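Local coordinates for protein xylulose kinase (PDB 2ITM) that phosphorylates D-xylulose to D-xylulose 5-phosphate at the expense of ATP, acting as a homodimeric sugar kinase of the FGGY family, at residues A[31-36]-A[41-46]; A[89-94]-A[98-103]; A[152-157]-A[164-169]; A[174-179]-A[197-202]. One frame throughout, in Å; residues are numbered along the deposited sequence.

Interaction 1: A[31-36]-A[41-46]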
loop_
_atom_site.group_PDB
_atom_site.type_symbol
_atom_site.label_atom_id
_atom_site.label_comp_id
_atom_site.label_asym_id
_atom_site.label_seq_id
_atom_site.Cartn_x
_atom_site.Cartn_y
_atom_site.Cartn_z
ATOM N N LEU A 31 30.708 -16.121 -3.369
ATOM C CA LEU A 31 30.277 -17.315 -2.673
ATOM C C LEU A 31 28.796 -17.562 -2.962
ATOM O O LEU A 31 28.011 -16.634 -2.982
ATOM C CB LEU A 31 30.442 -17.098 -1.180
ATOM C CG LEU A 31 31.396 -17.916 -0.322
ATOM C CD1 LEU A 31 32.467 -18.608 -1.080
ATOM C CD2 LEU A 31 31.966 -17.077 0.775
ATOM N N THR A 32 28.404 -18.812 -3.145
ATOM C CA THR A 32 26.985 -19.149 -3.141
ATOM C C THR A 32 26.454 -19.533 -1.772
ATOM O O THR A 32 27.204 -19.898 -0.888
ATOM C CB THR A 32 26.647 -20.244 -4.162
ATOM O OG1 THR A 32 27.363 -21.433 -3.843
ATOM C CG2 THR A 32 27.148 -19.881 -5.536
ATOM N N VAL A 33 25.142 -19.451 -1.626
ATOM C CA VAL A 33 24.458 -19.948 -0.446
ATOM C C VAL A 33 23.455 -20.998 -0.867
ATOM O O VAL A 33 22.913 -20.951 -1.963
ATOM C CB VAL A 33 23.703 -18.834 0.267
ATOM C CG1 VAL A 33 23.031 -19.349 1.519
ATOM C CG2 VAL A 33 24.622 -17.687 0.577
ATOM N N SER A 34 23.224 -21.957 0.012
ATOM C CA SER A 34 22.387 -23.084 -0.316
ATOM C C SER A 34 21.220 -23.170 0.658
ATOM O O SER A 34 21.402 -23.133 1.863
ATOM C CB SER A 34 23.205 -24.366 -0.326
ATOM O OG SER A 34 22.421 -25.469 0.047
ATOM N N ARG A 35 20.023 -23.261 0.102
ATOM C CA ARG A 35 18.793 -23.241 0.866
ATOM C C ARG A 35 17.955 -24.488 0.588
ATOM O O ARG A 35 16.977 -24.408 -0.124
ATOM C CB ARG A 35 17.961 -22.009 0.504
ATOM C CG ARG A 35 18.640 -20.670 0.608
ATOM C CD ARG A 35 17.685 -19.582 0.999
ATOM N NE ARG A 35 17.861 -18.328 0.282
ATOM C CZ ARG A 35 16.942 -17.362 0.228
ATOM N NH1 ARG A 35 15.772 -17.506 0.838
ATOM N NH2 ARG A 35 17.189 -16.243 -0.441
ATOM N N PRO A 36 18.354 -25.601 1.154
ATOM C CA PRO A 36 17.700 -26.871 0.847
ATOM C C PRO A 36 16.249 -26.910 1.305
ATOM O O PRO A 36 15.456 -27.667 0.773
ATOM C CB PRO A 36 18.504 -27.870 1.660
ATOM C CG PRO A 36 19.715 -27.189 2.012
ATOM C CD PRO A 36 19.406 -25.767 2.158
ATOM N N SER A 41 19.735 -21.966 5.649
ATOM C CA SER A 41 20.774 -21.183 5.020
ATOM C C SER A 41 22.115 -21.805 5.354
ATOM O O SER A 41 22.539 -21.787 6.498
ATOM C CB SER A 41 20.711 -19.734 5.497
ATOM O OG SER A 41 21.464 -18.885 4.665
ATOM N N GLU A 42 22.756 -22.382 4.340
ATOM C CA GLU A 42 23.925 -23.193 4.578
ATOM C C GLU A 42 25.023 -22.889 3.555
ATOM O O GLU A 42 24.761 -22.459 2.448
ATOM C CB GLU A 42 23.568 -24.679 4.490
ATOM C CG GLU A 42 22.713 -25.178 5.645
ATOM C CD GLU A 42 22.377 -26.641 5.503
ATOM O OE1 GLU A 42 22.491 -27.153 4.369
ATOM O OE2 GLU A 42 22.023 -27.237 6.498
ATOM N N GLN A 43 26.258 -23.136 3.960
ATOM C CA GLN A 43 27.382 -23.146 3.046
ATOM C C GLN A 43 28.325 -24.298 3.338
ATOM O O GLN A 43 28.419 -24.775 4.457
ATOM C CB GLN A 43 28.128 -21.815 3.085
ATOM C CG GLN A 43 27.439 -20.700 2.344
ATOM C CD GLN A 43 28.032 -19.339 2.623
ATOM O OE1 GLN A 43 27.884 -18.430 1.832
ATOM N NE2 GLN A 43 28.685 -19.199 3.754
ATOM N N ASP A 44 29.021 -24.739 2.306
ATOM C CA ASP A 44 30.047 -25.774 2.441
ATOM C C ASP A 44 31.392 -25.140 2.789
ATOM O O ASP A 44 31.935 -24.352 2.036
ATOM C CB ASP A 44 30.116 -26.592 1.152
ATOM C CG ASP A 44 31.386 -27.402 1.024
ATOM O OD1 ASP A 44 31.684 -27.832 -0.102
ATOM O OD2 ASP A 44 32.139 -27.674 1.968
ATOM N N PRO A 45 31.914 -25.492 3.952
ATOM C CA PRO A 45 33.080 -24.799 4.484
ATOM C C PRO A 45 34.250 -24.929 3.528
ATOM O O PRO A 45 35.130 -24.088 3.509
ATOM C CB PRO A 45 33.349 -25.527 5.805
ATOM C CG PRO A 45 32.073 -26.090 6.196
ATOM C CD PRO A 45 31.359 -26.445 4.922
ATOM N N GLU A 46 34.234 -25.964 2.707
ATOM C CA GLU A 46 35.224 -26.090 1.662
ATOM C C GLU A 46 35.174 -24.960 0.636
ATOM O O GLU A 46 36.198 -24.522 0.150
ATOM C CB GLU A 46 35.152 -27.456 0.988
ATOM C CG GLU A 46 36.228 -27.699 -0.048
ATOM C CD GLU A 46 37.612 -27.813 0.547
ATOM O OE1 GLU A 46 37.745 -28.341 1.659
ATOM O OE2 GLU A 46 38.566 -27.376 -0.107
HETATM O O HOH W 1 23.523 -27.377 1.942
#
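Val33 holds CG1 anti to its backbone N (chi1 -178°), and Glu42 holds CG anti to its carbonyl carbon (chi1 -70°) with an extended chain beyond; the first setting lays a methyl against Ser41 and Glu42, the second sends the carboxylate toward Pro36. The backbone between them is a single antiparallel bridge, the hydrogen-bonded pair Ser34 and Glu42, which ties the loop after strand 23-30 to the short strand 42-43 in the N-terminal FGGY domain. Ser34 N donates to Glu42 O over 2.9 Å, and Glu42 N returns to Ser34 O over 2.9 Å. Val33 CG1 rests 3.5 Å from Ser41 OG and 3.7 Å from Glu42 O, so the methyl sits between the Ser41 hydroxyl and the Glu42 carbonyl oxygen. Farther along, the Pro36 ring and the Glu42 side chain approach at a slant, with Pro36 CG 3.6 Å from Glu42 OE1. The other carboxylate oxygen, OE2, forms salt bridges with Arg91 and Arg100, a division of labour that probably keeps Glu42 ionised. Beyond the strand, Asp44 is the N-cap of helix 45-62, its OD2 accepting from Glu46 N. One water also joins the segments: it donates to Glu42 OE1 over 2.6 Å and is hydrogen-bonded to Ser34 OG at 2.9 Å.

Interaction 2: A[89-94]-A[98-103]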
loop_
_atom_site.group_PDB
_atom_site.type_symbol
_atom_site.label_atom_id
_atom_site.label_comp_id
_atom_site.label_asym_id
_atom_site.label_seq_id
_atom_site.Cartn_x
_atom_site.Cartn_y
_atom_site.Cartn_z
ATOM N N VAL A 89 34.555 -32.362 8.130
ATOM C CA VAL A 89 33.329 -31.591 8.159
ATOM C C VAL A 89 32.088 -32.480 8.145
ATOM O O VAL A 89 31.831 -33.171 7.176
ATOM C CB VAL A 89 33.288 -30.542 7.038
ATOM C CG1 VAL A 89 31.906 -30.014 6.857
ATOM C CG2 VAL A 89 34.232 -29.400 7.351
ATOM N N LEU A 90 31.359 -32.405 9.241
ATOM C CA LEU A 90 30.306 -33.351 9.551
ATOM C C LEU A 90 29.030 -33.044 8.770
ATOM O O LEU A 90 28.365 -33.939 8.284
ATOM C CB LEU A 90 30.006 -33.298 11.039
ATOM C CG LEU A 90 30.284 -34.504 11.924
ATOM C CD1 LEU A 90 30.905 -35.653 11.172
ATOM C CD2 LEU A 90 31.070 -34.153 13.164
ATOM N N ARG A 91 28.702 -31.764 8.674
ATOM C CA ARG A 91 27.590 -31.289 7.869
ATOM C C ARG A 91 27.864 -29.903 7.349
ATOM O O ARG A 91 28.826 -29.280 7.733
ATOM C CB ARG A 91 26.303 -31.301 8.686
ATOM C CG ARG A 91 26.159 -30.143 9.653
ATOM C CD ARG A 91 24.991 -30.265 10.617
ATOM N NE ARG A 91 23.691 -30.462 9.958
ATOM C CZ ARG A 91 23.249 -29.785 8.912
ATOM N NH1 ARG A 91 23.978 -28.836 8.375
ATOM N NH2 ARG A 91 22.064 -30.060 8.403
ATOM N N PRO A 92 27.021 -29.409 6.458
ATOM C CA PRO A 92 27.187 -28.045 5.969
ATOM C C PRO A 92 27.005 -27.018 7.086
ATOM O O PRO A 92 26.270 -27.258 8.026
ATOM C CB PRO A 92 26.065 -27.903 4.907
ATOM C CG PRO A 92 25.811 -29.269 4.466
ATOM C CD PRO A 92 25.992 -30.113 5.684
ATOM N N ALA A 93 27.711 -25.903 6.977
ATOM C CA ALA A 93 27.615 -24.846 7.961
ATOM C C ALA A 93 26.228 -24.224 8.004
ATOM O O ALA A 93 25.676 -23.850 6.995
ATOM C CB ALA A 93 28.677 -23.797 7.735
ATOM N N ILE A 94 25.673 -24.134 9.202
ATOM C CA ILE A 94 24.403 -23.480 9.424
ATOM C C ILE A 94 24.593 -22.009 9.769
ATOM O O ILE A 94 25.068 -21.689 10.845
ATOM C CB ILE A 94 23.657 -24.176 10.561
ATOM C CG1 ILE A 94 23.482 -25.656 10.268
ATOM C CG2 ILE A 94 22.341 -23.498 10.840
ATOM C CD1 ILE A 94 22.965 -26.394 11.408
ATOM N N ASP A 98 20.168 -18.470 8.959
ATOM C CA ASP A 98 19.349 -19.663 9.096
ATOM C C ASP A 98 18.331 -19.489 10.221
ATOM O O ASP A 98 18.656 -19.017 11.295
ATOM C CB ASP A 98 20.255 -20.859 9.380
ATOM C CG ASP A 98 19.581 -22.195 9.147
ATOM O OD1 ASP A 98 18.908 -22.692 10.059
ATOM O OD2 ASP A 98 19.703 -22.834 8.092
ATOM N N GLY A 99 17.096 -19.894 9.960
ATOM C CA GLY A 99 16.029 -19.773 10.932
ATOM C C GLY A 99 15.328 -21.043 11.308
ATOM O O GLY A 99 14.161 -21.024 11.658
ATOM N N ARG A 100 16.041 -22.156 11.261
ATOM C CA ARG A 100 15.446 -23.454 11.505
ATOM C C ARG A 100 15.237 -23.798 12.966
ATOM O O ARG A 100 14.489 -24.707 13.270
ATOM C CB ARG A 100 16.255 -24.556 10.836
ATOM C CG ARG A 100 17.361 -25.123 11.690
ATOM C CD ARG A 100 18.188 -26.174 10.999
ATOM N NE ARG A 100 18.883 -25.649 9.835
ATOM C CZ ARG A 100 19.663 -26.366 9.047
ATOM N NH1 ARG A 100 19.861 -27.647 9.291
ATOM N NH2 ARG A 100 20.256 -25.797 8.010
ATOM N N CYS A 101 15.850 -23.065 13.885
ATOM C CA CYS A 101 15.892 -23.495 15.286
ATOM C C CYS A 101 15.184 -22.604 16.307
ATOM O O CYS A 101 15.600 -22.517 17.445
ATOM C CB CYS A 101 17.328 -23.741 15.741
ATOM S SG CYS A 101 18.347 -22.264 15.871
ATOM N N ALA A 102 14.105 -21.956 15.900
ATOM C CA ALA A 102 13.324 -21.149 16.827
ATOM C C ALA A 102 12.891 -21.894 18.079
ATOM O O ALA A 102 12.997 -21.373 19.177
ATOM C CB ALA A 102 12.148 -20.556 16.137
ATOM N N GLN A 103 12.410 -23.113 17.908
ATOM C CA GLN A 103 11.929 -23.912 19.023
ATOM C C GLN A 103 13.025 -24.119 20.053
ATOM O O GLN A 103 12.814 -23.993 21.250
ATOM C CB GLN A 103 11.444 -25.264 18.521
ATOM C CG GLN A 103 10.488 -25.957 19.453
ATOM C CD GLN A 103 11.121 -27.083 20.208
ATOM O OE1 GLN A 103 12.226 -27.490 19.902
ATOM N NE2 GLN A 103 10.424 -27.595 21.202
#
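Asp98 OD1 is gripped by two nitrogens of Arg100, which reach it from opposite faces of the carboxylate plane: the side-chain NE at 3.0 Å and the backbone N at 3.2 Å. The NE bond belongs to a side-on salt bridge completed by Arg100 NH2 to Asp98 OD2, 3.0 Å long with an N-H...acceptor angle of 161°. The side-on grip fixes both groups, and Ile94 packs against them. The CG2 methyl of Ile94, anti to the backbone N, meets the carboxylate at Asp98 CG, 3.5 Å away, while CG1 and CD1 lie over one face of the Arg100 guanidinium, CD1 about 3.9 Å above its plane and offset toward the rim. Ile94 CD1 also lies over a face of the Arg91 guanidinium. The two arginines arrive from opposite directions with their planes 80° apart, and Arg91 NH2 comes to the edge of the Arg100 group, 3.4 Å from Arg100 NH1. Their charges gather round an anion: Arg91 NH1 and Arg100 NH2 both form salt bridges with Glu42 OE2, and Arg91 NE pairs with Glu139. Asp98 OD2 has a further donor in Ser41 N, so the loop carboxylate is probably held as the anion. By its bond from Arg100 N, two residues on, Asp98 forms an Asx turn, here in the loop between strand 93-94 and helix 102-111 of the FGGY N-terminal domain.

Interaction 3: A[152-157]-A[164-169]; sequences PKDYLR and FASDMS
Helix 152-157 and strand 165-167, both of the N-terminal FGGY domain, run at 140° to each other, their axes 8.0 Å apart at closest approach, with Asp154 and Ser166 nearest in the backbone. Lys153, whose chain bends at its last torsion (chi4 -56°), brings NZ to Asp167 OD2 at 2.8 Å, nearly along the C-O axis. Lys153 NZ also bridges to Asp154 OD1 at 2.8 Å, and Arg157 NH2 reaches Asp154 OD1 at 2.9 Å from the other face of the carboxylate plane. Arg157 NE donates to Ala165 O over 2.8 Å at 149°, coming from above the carbonyl plane. Ser166 OG faces Asp154 OD2 at a modelled separation too short to be trusted in detail. A water lies between the backbones, accepting from Ala165 N and within reach of Asp154 O. Asp167 caps helix 168-172 with OD1, which takes both Ser169 N and Ser169 OG. Lys153 also pairs with Asp170, and its side chain is about 7 Å from that of Asp6, thought important for activity; Arg157 donates to the backbone of strand 226-232. Two cations interleaved with buried acidic side chains suggest that the charges largely offset one another, which would keep Asp154 and Asp167 ionised.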
loop_
_atom_site.group_PDB
_atom_site.type_symbol
_atom_site.label_atom_id
_atom_site.label_comp_id
_atom_site.label_asym_id
_atom_site.label_seq_id
_atom_site.Cartn_x
_atom_site.Cartn_y
_atom_site.Cartn_z
ATOM N N PRO A 152 32.842 -19.506 11.361
ATOM C CA PRO A 152 33.255 -19.649 9.966
ATOM C C PRO A 152 34.684 -19.164 9.714
ATOM O O PRO A 152 35.455 -19.866 9.086
ATOM C CB PRO A 152 32.208 -18.807 9.224
ATOM C CG PRO A 152 31.006 -18.904 10.081
ATOM C CD PRO A 152 31.500 -18.874 11.472
ATOM N N LYS A 153 35.032 -17.989 10.217
ATOM C CA LYS A 153 36.372 -17.461 10.029
ATOM C C LYS A 153 37.417 -18.311 10.754
ATOM O O LYS A 153 38.559 -18.392 10.340
ATOM C CB LYS A 153 36.447 -16.017 10.482
ATOM C CG LYS A 153 36.885 -15.857 11.912
ATOM C CD LYS A 153 36.944 -14.428 12.320
ATOM C CE LYS A 153 37.607 -14.278 13.669
ATOM N NZ LYS A 153 36.970 -15.053 14.741
ATOM N N ASP A 154 36.987 -18.933 11.840
ATOM C CA ASP A 154 37.833 -19.781 12.642
ATOM C C ASP A 154 38.101 -21.127 11.976
ATOM O O ASP A 154 39.157 -21.703 12.158
ATOM C CB ASP A 154 37.263 -19.945 14.044
ATOM C CG ASP A 154 37.124 -18.624 14.773
ATOM O OD1 ASP A 154 37.929 -17.721 14.524
ATOM O OD2 ASP A 154 36.238 -18.404 15.592
ATOM N N TYR A 155 37.157 -21.611 11.184
ATOM C CA TYR A 155 37.428 -22.777 10.361
ATOM C C TYR A 155 38.511 -22.437 9.355
ATOM O O TYR A 155 39.425 -23.201 9.138
ATOM C CB TYR A 155 36.188 -23.284 9.631
ATOM C CG TYR A 155 36.516 -24.323 8.585
ATOM C CD1 TYR A 155 36.745 -25.632 8.936
ATOM C CD2 TYR A 155 36.623 -23.982 7.254
ATOM C CE1 TYR A 155 37.047 -26.575 7.986
ATOM C CE2 TYR A 155 36.926 -24.909 6.301
ATOM C CZ TYR A 155 37.145 -26.205 6.667
ATOM O OH TYR A 155 37.461 -27.131 5.715
ATOM N N LEU A 156 38.387 -21.252 8.781
ATOM C CA LEU A 156 39.412 -20.670 7.947
ATOM C C LEU A 156 40.791 -20.636 8.594
ATOM O O LEU A 156 41.765 -21.045 7.990
ATOM C CB LEU A 156 38.988 -19.282 7.491
ATOM C CG LEU A 156 39.451 -18.836 6.129
ATOM C CD1 LEU A 156 39.348 -19.949 5.115
ATOM C CD2 LEU A 156 38.641 -17.647 5.688
ATOM N N ARG A 157 40.859 -20.148 9.827
ATOM C CA ARG A 157 42.092 -20.172 10.582
ATOM C C ARG A 157 42.717 -21.559 10.664
ATOM O O ARG A 157 43.881 -21.725 10.381
ATOM C CB ARG A 157 41.894 -19.574 11.974
ATOM C CG ARG A 157 43.123 -19.607 12.846
ATOM C CD ARG A 157 42.852 -19.529 14.334
ATOM N NE ARG A 157 41.713 -18.677 14.612
ATOM C CZ ARG A 157 41.719 -17.370 14.466
ATOM N NH1 ARG A 157 42.816 -16.752 14.071
ATOM N NH2 ARG A 157 40.633 -16.680 14.723
ATOM N N PHE A 164 43.141 -24.441 16.523
ATOM C CA PHE A 164 41.756 -24.197 16.893
ATOM C C PHE A 164 41.665 -22.974 17.794
ATOM O O PHE A 164 41.974 -23.046 18.967
ATOM C CB PHE A 164 41.152 -25.395 17.645
ATOM C CG PHE A 164 41.177 -26.692 16.880
ATOM C CD1 PHE A 164 42.282 -27.513 16.917
ATOM C CD2 PHE A 164 40.093 -27.097 16.136
ATOM C CE1 PHE A 164 42.301 -28.691 16.221
ATOM C CE2 PHE A 164 40.115 -28.280 15.445
ATOM C CZ PHE A 164 41.213 -29.073 15.486
ATOM N N ALA A 165 41.218 -21.855 17.244
ATOM C CA ALA A 165 41.162 -20.619 17.997
ATOM C C ALA A 165 40.079 -19.652 17.534
ATOM O O ALA A 165 39.746 -19.602 16.369
ATOM C CB ALA A 165 42.495 -19.951 18.006
ATOM N N SER A 166 39.548 -18.879 18.472
ATOM C CA SER A 166 38.686 -17.758 18.158
ATOM C C SER A 166 39.007 -16.502 18.968
ATOM O O SER A 166 39.860 -16.524 19.824
ATOM C CB SER A 166 37.218 -18.150 18.337
ATOM O OG SER A 166 36.358 -17.235 17.715
ATOM N N ASP A 167 38.268 -15.453 18.678
ATOM C CA ASP A 167 38.338 -14.222 19.432
ATOM C C ASP A 167 37.067 -13.959 20.228
ATOM O O ASP A 167 36.050 -14.538 19.974
ATOM C CB ASP A 167 38.650 -13.051 18.512
ATOM C CG ASP A 167 37.442 -12.549 17.787
ATOM O OD1 ASP A 167 36.908 -11.522 18.187
ATOM O OD2 ASP A 167 36.961 -13.118 16.805
ATOM N N MET A 168 37.156 -13.048 21.184
ATOM C CA MET A 168 36.054 -12.749 22.091
ATOM C C MET A 168 34.779 -12.192 21.409
ATOM O O MET A 168 33.677 -12.418 21.852
ATOM C CB MET A 168 36.519 -11.816 23.204
ATOM C CG MET A 168 37.658 -12.373 24.047
ATOM S SD MET A 168 37.230 -13.840 24.973
ATOM C CE MET A 168 38.750 -14.123 25.816
ATOM N N SER A 169 34.949 -11.444 20.333
ATOM C CA SER A 169 33.835 -10.860 19.624
ATOM C C SER A 169 33.014 -11.877 18.843
ATOM O O SER A 169 31.816 -11.802 18.849
ATOM C CB SER A 169 34.281 -9.683 18.743
ATOM O OG SER A 169 34.853 -10.109 17.533
HETATM O O HOH W 2 40.499 -22.147 14.485
#

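Interaction 4: A[174-179]-A[197-202]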
loop_
_atom_site.group_PDB
_atom_site.type_symbol
_atom_site.label_atom_id
_atom_site.label_comp_id
_atom_site.label_asym_id
_atom_site.label_seq_id
_atom_site.Cartn_x
_atom_site.Cartn_y
_atom_site.Cartn_z
ATOM N N THR A 174 28.208 -16.954 19.985
ATOM C CA THR A 174 27.813 -18.355 20.044
ATOM C C THR A 174 26.654 -18.590 20.997
ATOM O O THR A 174 25.862 -19.489 20.799
ATOM C CB THR A 174 28.998 -19.267 20.448
ATOM O OG1 THR A 174 29.454 -18.950 21.761
ATOM C CG2 THR A 174 30.190 -19.043 19.562
ATOM N N MET A 175 26.588 -17.752 22.025
ATOM C CA MET A 175 25.809 -17.980 23.230
ATOM C C MET A 175 26.361 -19.034 24.164
ATOM O O MET A 175 25.657 -19.513 25.032
ATOM C CB MET A 175 24.337 -18.258 22.928
ATOM C CG MET A 175 23.658 -17.275 22.007
ATOM S SD MET A 175 23.785 -15.563 22.510
ATOM C CE MET A 175 22.832 -15.625 23.976
ATOM N N TRP A 176 27.619 -19.398 23.993
ATOM C CA TRP A 176 28.276 -20.255 24.961
ATOM C C TRP A 176 29.242 -19.449 25.807
ATOM O O TRP A 176 29.764 -19.938 26.796
ATOM C CB TRP A 176 29.026 -21.416 24.282
ATOM C CG TRP A 176 28.176 -22.396 23.531
ATOM C CD1 TRP A 176 27.061 -23.023 23.978
ATOM C CD2 TRP A 176 28.380 -22.854 22.192
ATOM N NE1 TRP A 176 26.557 -23.851 23.010
ATOM C CE2 TRP A 176 27.360 -23.766 21.900
ATOM C CE3 TRP A 176 29.326 -22.579 21.207
ATOM C CZ2 TRP A 176 27.260 -24.410 20.672
ATOM C CZ3 TRP A 176 29.221 -23.214 19.997
ATOM C CH2 TRP A 176 28.195 -24.120 19.738
ATOM N N LEU A 177 29.490 -18.210 25.394
ATOM C CA LEU A 177 30.414 -17.336 26.102
ATOM C C LEU A 177 29.799 -16.549 27.251
ATOM O O LEU A 177 28.740 -15.958 27.129
ATOM C CB LEU A 177 31.139 -16.395 25.151
ATOM C CG LEU A 177 32.353 -15.698 25.784
ATOM C CD1 LEU A 177 33.569 -16.592 25.767
ATOM C CD2 LEU A 177 32.630 -14.381 25.111
ATOM N N ASP A 178 30.494 -16.544 28.373
ATOM C CA ASP A 178 30.220 -15.587 29.418
ATOM C C ASP A 178 30.844 -14.240 29.098
ATOM O O ASP A 178 32.033 -14.056 29.253
ATOM C CB ASP A 178 30.742 -16.104 30.759
ATOM C CG ASP A 178 30.289 -15.250 31.914
ATOM O OD1 ASP A 178 30.475 -14.026 31.872
ATOM O OD2 ASP A 178 29.735 -15.725 32.912
ATOM N N VAL A 179 30.020 -13.305 28.660
ATOM C CA VAL A 179 30.510 -12.104 28.012
ATOM C C VAL A 179 31.205 -11.162 28.989
ATOM O O VAL A 179 32.168 -10.505 28.636
ATOM C CB VAL A 179 29.398 -11.376 27.262
ATOM C CG1 VAL A 179 29.879 -10.046 26.760
ATOM C CG2 VAL A 179 28.890 -12.217 26.127
ATOM N N ASP A 197 36.116 -28.737 25.755
ATOM C CA ASP A 197 36.938 -29.539 24.866
ATOM C C ASP A 197 36.441 -29.476 23.431
ATOM O O ASP A 197 37.182 -29.750 22.501
ATOM C CB ASP A 197 36.944 -30.998 25.334
ATOM C CG ASP A 197 37.211 -31.135 26.822
ATOM O OD1 ASP A 197 38.391 -31.150 27.214
ATOM O OD2 ASP A 197 36.308 -31.238 27.672
ATOM N N GLN A 198 35.177 -29.121 23.265
ATOM C CA GLN A 198 34.610 -28.986 21.936
ATOM C C GLN A 198 34.648 -27.558 21.397
ATOM O O GLN A 198 34.206 -27.308 20.298
ATOM C CB GLN A 198 33.195 -29.563 21.881
ATOM C CG GLN A 198 33.150 -31.061 21.826
ATOM C CD GLN A 198 31.929 -31.618 22.479
ATOM O OE1 GLN A 198 31.600 -31.254 23.595
ATOM N NE2 GLN A 198 31.250 -32.503 21.788
ATOM N N MET A 199 35.191 -26.641 22.183
ATOM C CA MET A 199 35.405 -25.262 21.763
ATOM C C MET A 199 36.865 -24.969 21.413
ATOM O O MET A 199 37.766 -25.571 21.970
ATOM C CB MET A 199 34.979 -24.297 22.860
ATOM C CG MET A 199 33.591 -24.493 23.401
ATOM S SD MET A 199 32.311 -23.889 22.312
ATOM C CE MET A 199 31.707 -25.426 21.703
ATOM N N PRO A 200 37.083 -24.012 20.517
ATOM C CA PRO A 200 38.406 -23.440 20.305
ATOM C C PRO A 200 38.923 -22.708 21.533
ATOM O O PRO A 200 38.154 -22.323 22.388
ATOM C CB PRO A 200 38.165 -22.450 19.164
ATOM C CG PRO A 200 36.800 -22.021 19.347
ATOM C CD PRO A 200 36.055 -23.220 19.830
ATOM N N ALA A 201 40.230 -22.531 21.595
ATOM C CA ALA A 201 40.856 -21.578 22.498
ATOM C C ALA A 201 40.470 -20.130 22.214
ATOM O O ALA A 201 40.311 -19.738 21.080
ATOM C CB ALA A 201 42.353 -21.753 22.468
ATOM N N LEU A 202 40.293 -19.357 23.273
ATOM C CA LEU A 202 39.853 -17.978 23.159
ATOM C C LEU A 202 41.015 -17.007 23.256
ATOM O O LEU A 202 41.879 -17.178 24.088
ATOM C CB LEU A 202 38.817 -17.653 24.217
ATOM C CG LEU A 202 37.488 -18.396 24.145
ATOM C CD1 LEU A 202 36.744 -18.324 25.455
ATOM C CD2 LEU A 202 36.637 -17.882 23.009
#
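Met199 can be followed from CB, which points toward segment 174-179, to a methyl lying over an indole. CG stands anti to the carbonyl carbon (chi1 -52°), and the chain then bends at both chi2 and chi3, which brings the thioether to the benzo ring of Trp176. CB and CG serve as the lead-in; Met199 SD makes the nearest approach, 3.4 Å from Trp176 CE3 and 3.9 Å from Trp176 CZ3. Measured against the six-membered ring of Trp176, Met199 SD is oblique, 44° off the normal and 4.3 Å from the centroid, a Met-aromatic contact. Met199 CE goes farther over the ring: it is 4.0 Å from the centroid of the Trp176 six-membered ring and 24° off the normal, so it makes a CH-pi contact over the face, and lies 3.7 Å from both Trp176 CE3 and CZ3. Both atoms lie near the CE3-CZ3 bond, the methyl more nearly over the face than the sulfur, and the two side chains cross at about a right angle. An ST turn sets the backbone before the indole, Trp176 N donating to Thr174 OG1 over 2.9 Å. A second apolar touch lies beside this one, where the leucines slide past each other in opposite directions and Leu177 CD1 meets Leu202 CD1 at 3.6 Å. The contact lies where the chain enters strands 177-178 and 201-203; around Trp176, Met199 and the leucines are packed helices 128-138 and 168-172 and Trp184 of strand 183-184.

Interactions 1 and 2 share the small antiparallel sheet of strands 42-43 and 93-94, where an acidic side chain and the backbone of interaction 1 meet the charged groups of interaction 2. Interactions 3 and 4 are joined likewise through the parallel pair 165-167 and 201-203, with Ser166 N 2.9 Å from Ala201 O. Interaction 1 is partly buried and relies on backbone bonds and a water, whereas the other three are buried. Among those, interaction 3 crosses by salt bridges, interaction 2 sets an isoleucine against charged groups whose salt bridges lie within a segment or outside both, and interaction 4 is apolar and aromatic. Tyr155 of helix 152-161 touches Pro45 and Val89, linking interaction 3 to interactions 1 and 2.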